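Local coordinates for leucine--trna ligase (Agrobacterium radiobacter, PDB 5AH5), which probably attaches leucine to tRNA(Leu) in an ATP-dependent reaction, as a class I aminoacyl-tRNA synthetase that also carries an editing domain, at residues Asp78-Pro83 with Arg421-Pro426; Ile417-Tyr422 with Thr486-Val491. All blocks are in the same frame, centred on the assembly; numbering follows the deposited sequence.

Contact 1 (Asp78-Pro83 with Arg421-Pro426); sequences DSFGLP and RYWGCP. With LSS (5'-O-(L-leucylsulfamoyl)adenosine), chain I.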
loop_
_atom_site.group_PDB
_atom_site.type_symbol
_atom_site.label_atom_id
_atom_site.label_comp_id
_atom_site.label_asym_id
_atom_site.label_seq_id
_atom_site.Cartn_x
_atom_site.Cartn_y
_atom_site.Cartn_z
ATOM N N ASP B 78 7.118 -12.626 -2.837
ATOM C CA ASP B 78 6.300 -12.464 -4.059
ATOM C C ASP B 78 7.188 -13.005 -5.233
ATOM O O ASP B 78 7.915 -12.272 -5.869
ATOM C CB ASP B 78 5.910 -11.007 -4.199
ATOM C CG ASP B 78 4.636 -10.773 -4.984
ATOM O OD1 ASP B 78 4.025 -11.730 -5.473
ATOM O OD2 ASP B 78 4.209 -9.574 -5.078
ATOM N N SER B 79 7.095 -14.320 -5.516
ATOM C CA SER B 79 8.083 -14.978 -6.248
ATOM C C SER B 79 7.680 -15.517 -7.629
ATOM O O SER B 79 8.505 -16.132 -8.246
ATOM C CB SER B 79 8.722 -16.044 -5.331
ATOM O OG SER B 79 7.769 -16.744 -4.611
ATOM N N PHE B 80 6.445 -15.297 -8.096
ATOM C CA PHE B 80 5.993 -15.688 -9.408
ATOM C C PHE B 80 5.800 -14.454 -10.322
ATOM O O PHE B 80 5.793 -13.285 -9.873
ATOM C CB PHE B 80 4.635 -16.427 -9.342
ATOM C CG PHE B 80 4.715 -17.988 -9.335
ATOM C CD1 PHE B 80 5.692 -18.705 -10.020
ATOM C CD2 PHE B 80 3.704 -18.712 -8.715
ATOM C CE1 PHE B 80 5.712 -20.101 -10.017
ATOM C CE2 PHE B 80 3.689 -20.100 -8.759
ATOM C CZ PHE B 80 4.686 -20.800 -9.391
ATOM N N GLY B 81 5.670 -14.755 -11.608
ATOM C CA GLY B 81 5.381 -13.802 -12.627
ATOM C C GLY B 81 6.563 -13.008 -13.101
ATOM O O GLY B 81 7.707 -13.328 -12.854
ATOM N N LEU B 82 6.250 -11.899 -13.738
ATOM C CA LEU B 82 7.199 -11.202 -14.547
ATOM C C LEU B 82 8.442 -10.783 -13.871
ATOM O O LEU B 82 9.502 -10.971 -14.449
ATOM C CB LEU B 82 6.533 -10.050 -15.253
ATOM C CG LEU B 82 5.413 -10.431 -16.172
ATOM C CD1 LEU B 82 4.928 -9.164 -16.867
ATOM C CD2 LEU B 82 5.890 -11.442 -17.219
ATOM N N PRO B 83 8.361 -10.272 -12.595
ATOM C CA PRO B 83 9.580 -9.740 -12.051
ATOM C C PRO B 83 10.668 -10.715 -11.752
ATOM O O PRO B 83 11.856 -10.487 -12.116
ATOM C CB PRO B 83 9.120 -8.944 -10.794
ATOM C CG PRO B 83 7.726 -8.572 -11.099
ATOM C CD PRO B 83 7.177 -9.757 -11.881
ATOM N N ARG B 421 2.888 -17.294 -20.124
ATOM C CA ARG B 421 4.201 -17.334 -19.477
ATOM C C ARG B 421 4.355 -18.614 -18.675
ATOM O O ARG B 421 3.391 -19.109 -18.187
ATOM C CB ARG B 421 4.243 -16.138 -18.526
ATOM C CG ARG B 421 4.505 -14.865 -19.275
ATOM C CD ARG B 421 5.998 -14.805 -19.213
ATOM N NE ARG B 421 6.416 -13.754 -19.986
ATOM C CZ ARG B 421 7.490 -13.011 -19.737
ATOM N NH1 ARG B 421 8.359 -13.245 -18.750
ATOM N NH2 ARG B 421 7.683 -12.044 -20.564
ATOM N N TYR B 422 5.581 -19.088 -18.564
ATOM C CA TYR B 422 5.952 -20.228 -17.767
ATOM C C TYR B 422 5.855 -19.973 -16.222
ATOM O O TYR B 422 5.263 -20.783 -15.480
ATOM C CB TYR B 422 7.393 -20.617 -18.087
ATOM C CG TYR B 422 7.983 -21.715 -17.222
ATOM C CD1 TYR B 422 7.634 -23.072 -17.387
ATOM C CD2 TYR B 422 8.940 -21.433 -16.286
ATOM C CE1 TYR B 422 8.208 -24.070 -16.588
ATOM C CE2 TYR B 422 9.455 -22.396 -15.462
ATOM C CZ TYR B 422 9.104 -23.745 -15.648
ATOM O OH TYR B 422 9.672 -24.705 -14.830
ATOM N N TRP B 423 6.420 -18.851 -15.756
ATOM C CA TRP B 423 6.754 -18.721 -14.345
ATOM C C TRP B 423 5.611 -18.029 -13.642
ATOM O O TRP B 423 5.629 -16.793 -13.409
ATOM C CB TRP B 423 8.111 -18.062 -14.165
ATOM C CG TRP B 423 8.553 -18.071 -12.751
ATOM C CD1 TRP B 423 8.693 -16.952 -11.935
ATOM C CD2 TRP B 423 8.883 -19.213 -11.936
ATOM N NE1 TRP B 423 9.110 -17.348 -10.705
ATOM C CE2 TRP B 423 9.204 -18.724 -10.661
ATOM C CE3 TRP B 423 8.898 -20.625 -12.153
ATOM C CZ2 TRP B 423 9.602 -19.566 -9.608
ATOM C CZ3 TRP B 423 9.278 -21.473 -11.106
ATOM C CH2 TRP B 423 9.598 -20.946 -9.835
ATOM N N GLY B 424 4.568 -18.825 -13.410
ATOM C CA GLY B 424 3.390 -18.399 -12.611
ATOM C C GLY B 424 2.564 -19.601 -12.238
ATOM O O GLY B 424 2.855 -20.773 -12.630
ATOM N N CYS B 425 1.496 -19.339 -11.543
ATOM C CA CYS B 425 0.653 -20.427 -11.015
ATOM C C CYS B 425 -0.165 -21.054 -12.141
ATOM O O CYS B 425 -0.939 -20.335 -12.773
ATOM C CB CYS B 425 -0.291 -19.854 -9.974
ATOM S SG CYS B 425 -1.261 -21.110 -9.146
ATOM N N PRO B 426 -0.055 -22.404 -12.378
ATOM C CA PRO B 426 -0.899 -22.945 -13.413
ATOM C C PRO B 426 -2.368 -22.767 -13.176
ATOM O O PRO B 426 -2.803 -22.756 -12.029
ATOM C CB PRO B 426 -0.480 -24.446 -13.494
ATOM C CG PRO B 426 0.896 -24.470 -12.940
ATOM C CD PRO B 426 0.891 -23.408 -11.869
HETATM C C1 LSS I . 6.491 -5.226 -4.734
HETATM N N1 LSS I . 12.217 3.382 -1.741
HETATM O O1 LSS I . 6.244 -4.085 -5.060
HETATM S S1 LSS I . 8.898 -4.753 -4.495
HETATM C C2 LSS I . 11.194 3.109 -0.934
HETATM N N2 LSS I . 7.708 -5.655 -4.455
HETATM O O2 LSS I . 7.356 0.405 -2.465
HETATM N N3 LSS I . 10.491 1.957 -1.001
HETATM O O3 LSS I . 6.295 -1.346 -0.618
HETATM C C4 LSS I . 10.850 1.037 -1.927
HETATM N N4 LSS I . 5.847 -7.636 -4.601
HETATM O O4 LSS I . 9.474 -2.085 -1.092
HETATM C C5 LSS I . 11.851 1.305 -2.853
HETATM O O5 LSS I . 8.695 -3.626 -3.382
HETATM C C6 LSS I . 12.526 2.511 -2.767
HETATM N N6 LSS I . 13.546 2.751 -3.630
HETATM C C7 LSS I . 3.080 -6.734 -3.495
HETATM N N7 LSS I . 11.947 0.233 -3.681
HETATM C C8 LSS I . 10.989 -0.664 -3.320
HETATM C C9 LSS I . 4.353 -5.890 -3.593
HETATM N N9 LSS I . 10.348 -0.171 -2.227
HETATM C CA LSS I . 5.375 -6.229 -4.694
HETATM C C10 LSS I . 2.193 -6.438 -4.714
HETATM C C11 LSS I . 2.402 -6.436 -2.110
HETATM O O1A LSS I . 9.196 -3.985 -5.713
HETATM C C21 LSS I . 9.226 -0.756 -1.519
HETATM C C22 LSS I . 8.004 -0.831 -2.366
HETATM C C23 LSS I . 7.161 -1.890 -1.651
HETATM C C24 LSS I . 8.247 -2.787 -1.096
HETATM C C25 LSS I . 8.555 -3.976 -2.008
HETATM O O2A LSS I . 10.104 -5.420 -4.054
#
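Trp423 CG lies anti to its backbone N, beside the carbonyl carbon (chi1 -173°), and chi2 of -113° turns the indole, whose NE1 meets Ser79 O. This hydrogen bond, Trp423 NE1 to Ser79 O at 2.8 Å, lies within the carbonyl plane, although the acceptor sits somewhat out of the ring plane. Phe80 turns an edge to the indole: CD1 stands over one face, 3.6 Å from Trp423 CE2, in a T-shaped pair with planes 74° apart. A face of the same phenyl ring rests on backbone, with Gly424 CA 3.6 Å from its centroid in a CH-pi contact and Cys425 N nearer the rim. Trp423 centres an inverse gamma turn, and its carbonyl O accepts from Gly81 N at 2.7 Å. Gly81 is the N-cap of helix 82-91, so the start of this helix in the class I catalytic domain is tied to the turn leading into strand 425-432. At the next residue, Leu82 CD2 sits over the guanidinium face of Arg421, 3.4 Å from CZ, while Arg421 NH2 forms a salt bridge with Glu160 and NH1 one with Glu85 and a hydrogen bond to Asn86. Asp78 OD2 accepts from N4, the leucyl amino group of the bound leucylsulfamoyl adenosine, at 2.6 Å.

Contact 2 (Ile417-Tyr422 with Thr486-Val491); sequences ISRQRY and TMDTFV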
loop_
_atom_site.group_PDB
_atom_site.type_symbol
_atom_site.label_atom_id
_atom_site.label_comp_id
_atom_site.label_asym_id
_atom_site.label_seq_id
_atom_site.Cartn_x
_atom_site.Cartn_y
_atom_site.Cartn_z
ATOM N N ILE B 417 -6.260 -12.117 -16.081
ATOM C CA ILE B 417 -5.318 -12.834 -15.224
ATOM C C ILE B 417 -4.489 -13.903 -15.900
ATOM O O ILE B 417 -3.471 -14.322 -15.347
ATOM C CB ILE B 417 -5.989 -13.400 -13.950
ATOM C CG1 ILE B 417 -7.185 -14.312 -14.269
ATOM C CG2 ILE B 417 -6.442 -12.225 -13.099
ATOM C CD1 ILE B 417 -7.637 -15.188 -13.110
ATOM N N SER B 418 -4.877 -14.312 -17.093
ATOM C CA SER B 418 -4.124 -15.313 -17.822
ATOM C C SER B 418 -2.934 -14.719 -18.570
ATOM O O SER B 418 -3.041 -13.705 -19.252
ATOM C CB SER B 418 -5.027 -16.169 -18.716
ATOM O OG SER B 418 -5.990 -15.434 -19.446
ATOM N N ARG B 419 -1.794 -15.363 -18.385
ATOM C CA ARG B 419 -0.534 -14.908 -18.912
ATOM C C ARG B 419 0.093 -16.042 -19.731
ATOM O O ARG B 419 0.111 -17.174 -19.276
ATOM C CB ARG B 419 0.377 -14.497 -17.743
ATOM C CG ARG B 419 -0.273 -13.402 -16.897
ATOM C CD ARG B 419 -0.305 -12.095 -17.663
ATOM N NE ARG B 419 -0.901 -11.050 -16.832
ATOM C CZ ARG B 419 -2.159 -10.700 -16.869
ATOM N NH1 ARG B 419 -3.006 -11.259 -17.739
ATOM N NH2 ARG B 419 -2.590 -9.757 -16.030
ATOM N N GLN B 420 0.668 -15.721 -20.885
ATOM C CA GLN B 420 1.311 -16.750 -21.767
ATOM C C GLN B 420 2.728 -16.848 -21.350
ATOM O O GLN B 420 3.679 -16.601 -22.104
ATOM C CB GLN B 420 1.161 -16.451 -23.274
ATOM C CG GLN B 420 -0.321 -16.363 -23.757
ATOM C CD GLN B 420 -1.109 -15.184 -23.096
ATOM O OE1 GLN B 420 -0.617 -14.085 -23.112
ATOM N NE2 GLN B 420 -2.284 -15.430 -22.505
ATOM N N ARG B 421 2.888 -17.294 -20.124
ATOM C CA ARG B 421 4.201 -17.334 -19.477
ATOM C C ARG B 421 4.355 -18.614 -18.675
ATOM O O ARG B 421 3.391 -19.109 -18.187
ATOM C CB ARG B 421 4.243 -16.138 -18.526
ATOM C CG ARG B 421 4.505 -14.865 -19.275
ATOM C CD ARG B 421 5.998 -14.805 -19.213
ATOM N NE ARG B 421 6.416 -13.754 -19.986
ATOM C CZ ARG B 421 7.490 -13.011 -19.737
ATOM N NH1 ARG B 421 8.359 -13.245 -18.750
ATOM N NH2 ARG B 421 7.683 -12.044 -20.564
ATOM N N TYR B 422 5.581 -19.088 -18.564
ATOM C CA TYR B 422 5.952 -20.228 -17.767
ATOM C C TYR B 422 5.855 -19.973 -16.222
ATOM O O TYR B 422 5.263 -20.783 -15.480
ATOM C CB TYR B 422 7.393 -20.617 -18.087
ATOM C CG TYR B 422 7.983 -21.715 -17.222
ATOM C CD1 TYR B 422 7.634 -23.072 -17.387
ATOM C CD2 TYR B 422 8.940 -21.433 -16.286
ATOM C CE1 TYR B 422 8.208 -24.070 -16.588
ATOM C CE2 TYR B 422 9.455 -22.396 -15.462
ATOM C CZ TYR B 422 9.104 -23.745 -15.648
ATOM O OH TYR B 422 9.672 -24.705 -14.830
ATOM N N THR B 486 -0.729 -19.220 -17.302
ATOM C CA THR B 486 -0.500 -19.104 -15.884
ATOM C C THR B 486 -1.192 -17.864 -15.307
ATOM O O THR B 486 -1.646 -16.957 -16.045
ATOM C CB THR B 486 0.964 -19.192 -15.530
ATOM O OG1 THR B 486 1.729 -18.149 -16.158
ATOM C CG2 THR B 486 1.507 -20.553 -15.894
ATOM N N MET B 487 -1.287 -17.823 -13.998
ATOM C CA MET B 487 -1.930 -16.695 -13.358
ATOM C C MET B 487 -0.953 -15.520 -13.215
ATOM O O MET B 487 0.206 -15.656 -12.829
ATOM C CB MET B 487 -2.486 -17.111 -11.995
ATOM C CG MET B 487 -3.527 -18.210 -12.074
ATOM S SD MET B 487 -4.273 -18.533 -10.481
ATOM C CE MET B 487 -4.779 -20.269 -10.586
ATOM N N ASP B 488 -1.440 -14.341 -13.494
ATOM C CA ASP B 488 -0.639 -13.127 -13.170
ATOM C C ASP B 488 -0.216 -13.012 -11.682
ATOM O O ASP B 488 -0.962 -13.428 -10.813
ATOM C CB ASP B 488 -1.394 -11.897 -13.560
ATOM C CG ASP B 488 -0.471 -10.651 -13.577
ATOM O OD1 ASP B 488 0.421 -10.521 -14.502
ATOM O OD2 ASP B 488 -0.657 -9.826 -12.629
ATOM N N THR B 489 1.005 -12.523 -11.450
ATOM C CA THR B 489 1.560 -12.240 -10.110
ATOM C C THR B 489 0.599 -11.466 -9.161
ATOM O O THR B 489 0.575 -11.731 -7.969
ATOM C CB THR B 489 2.905 -11.512 -10.183
ATOM O OG1 THR B 489 3.408 -11.306 -8.868
ATOM C CG2 THR B 489 2.847 -10.160 -10.903
ATOM N N PHE B 490 -0.259 -10.607 -9.704
ATOM C CA PHE B 490 -1.195 -9.886 -8.860
ATOM C C PHE B 490 -2.367 -10.710 -8.340
ATOM O O PHE B 490 -3.045 -10.299 -7.365
ATOM C CB PHE B 490 -1.647 -8.575 -9.503
ATOM C CG PHE B 490 -0.534 -7.580 -9.607
ATOM C CD1 PHE B 490 -0.142 -6.843 -8.470
ATOM C CD2 PHE B 490 0.114 -7.347 -10.811
ATOM C CE1 PHE B 490 0.833 -5.879 -8.572
ATOM C CE2 PHE B 490 1.143 -6.424 -10.904
ATOM C CZ PHE B 490 1.512 -5.693 -9.766
ATOM N N VAL B 491 -2.543 -11.909 -8.886
ATOM C CA VAL B 491 -3.471 -12.873 -8.272
ATOM C C VAL B 491 -2.829 -13.348 -6.998
ATOM O O VAL B 491 -3.469 -13.292 -5.989
ATOM C CB VAL B 491 -3.867 -14.094 -9.201
ATOM C CG1 VAL B 491 -4.857 -15.035 -8.495
ATOM C CG2 VAL B 491 -4.550 -13.569 -10.453
#
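Arg419 runs alongside the backbone of Thr486-Asp488 before its guanidinium meets the Asp488 carboxylate. Its CB lies 3.6 Å from Thr486 O, the carbonyl that also accepts from Arg419 N. Arg419 CG passes 3.7 Å from Asp488 N in a simple packing contact. The chain then bends (chi2 -71°), putting Arg419 CD 3.6 Å from Asp488 OD1. Arg419 NE donates to Asp488 OD1 at 2.7 Å in a salt bridge; it comes from above the carboxylate plane, and the two flat groups are turned 55° apart. CZ and NH2 lie close to Asp488 CB and CG, Arg419 NH1 reaches back to Ser418 O at 2.9 Å, and NH2 is taken by Ser416 O. Gln168 NE2 is a second donor to Asp488 OD1, a buried oxygen thus gripped by two side chains.

The backbones form a short antiparallel pairing of strands 415-419 and 486-487, in which Arg419 and Thr486 are a hydrogen-bonded pair and Ser418 and Met487 a non-hydrogen-bonded one. Asp488 N donates to Ile417 O and closes the Ser418-Met487 pair on its far side, where strand 486-487 gives way to helix 489-492. Asp488 is the N-cap of that helix: Asp488 OD2 accepts from Phe490 N at 3.1 Å, so one carboxylate serves both the salt bridge and the cap. Past the other end of the pairing, Thr486 OG1 donates to Arg421 O at 2.8 Å, approaching from above the carbonyl plane. Ile417 CG2 and Val491 CG2 touch at 3.5 Å, with Ile417 also resting on Phe138 and Val491 on Gln134 of helix 128-143.

Contacts 1 and 2 share Arg421 and Tyr422, and their centres are about 6 Å apart. Strand 486-487 lies between strands 415-419 and 425-432 in one antiparallel sheet: it pairs with the former in contact 2, and Met487 N probably donates to Cys425 O of contact 1 at 2.8 Å. Closer to the ligand, Thr489 OG1 lies 3.3 Å from Phe80 O, at most a weak hydrogen bond, and packs against Asp78 OD1. Asp78 binds the leucylsulfamoyl adenosine directly, whereas the nearest side-chain atom of Asp488 stays about 9 Å from it. In the other direction, strand 425-432 leads to Cys432, one of the four zinc-binding cysteines.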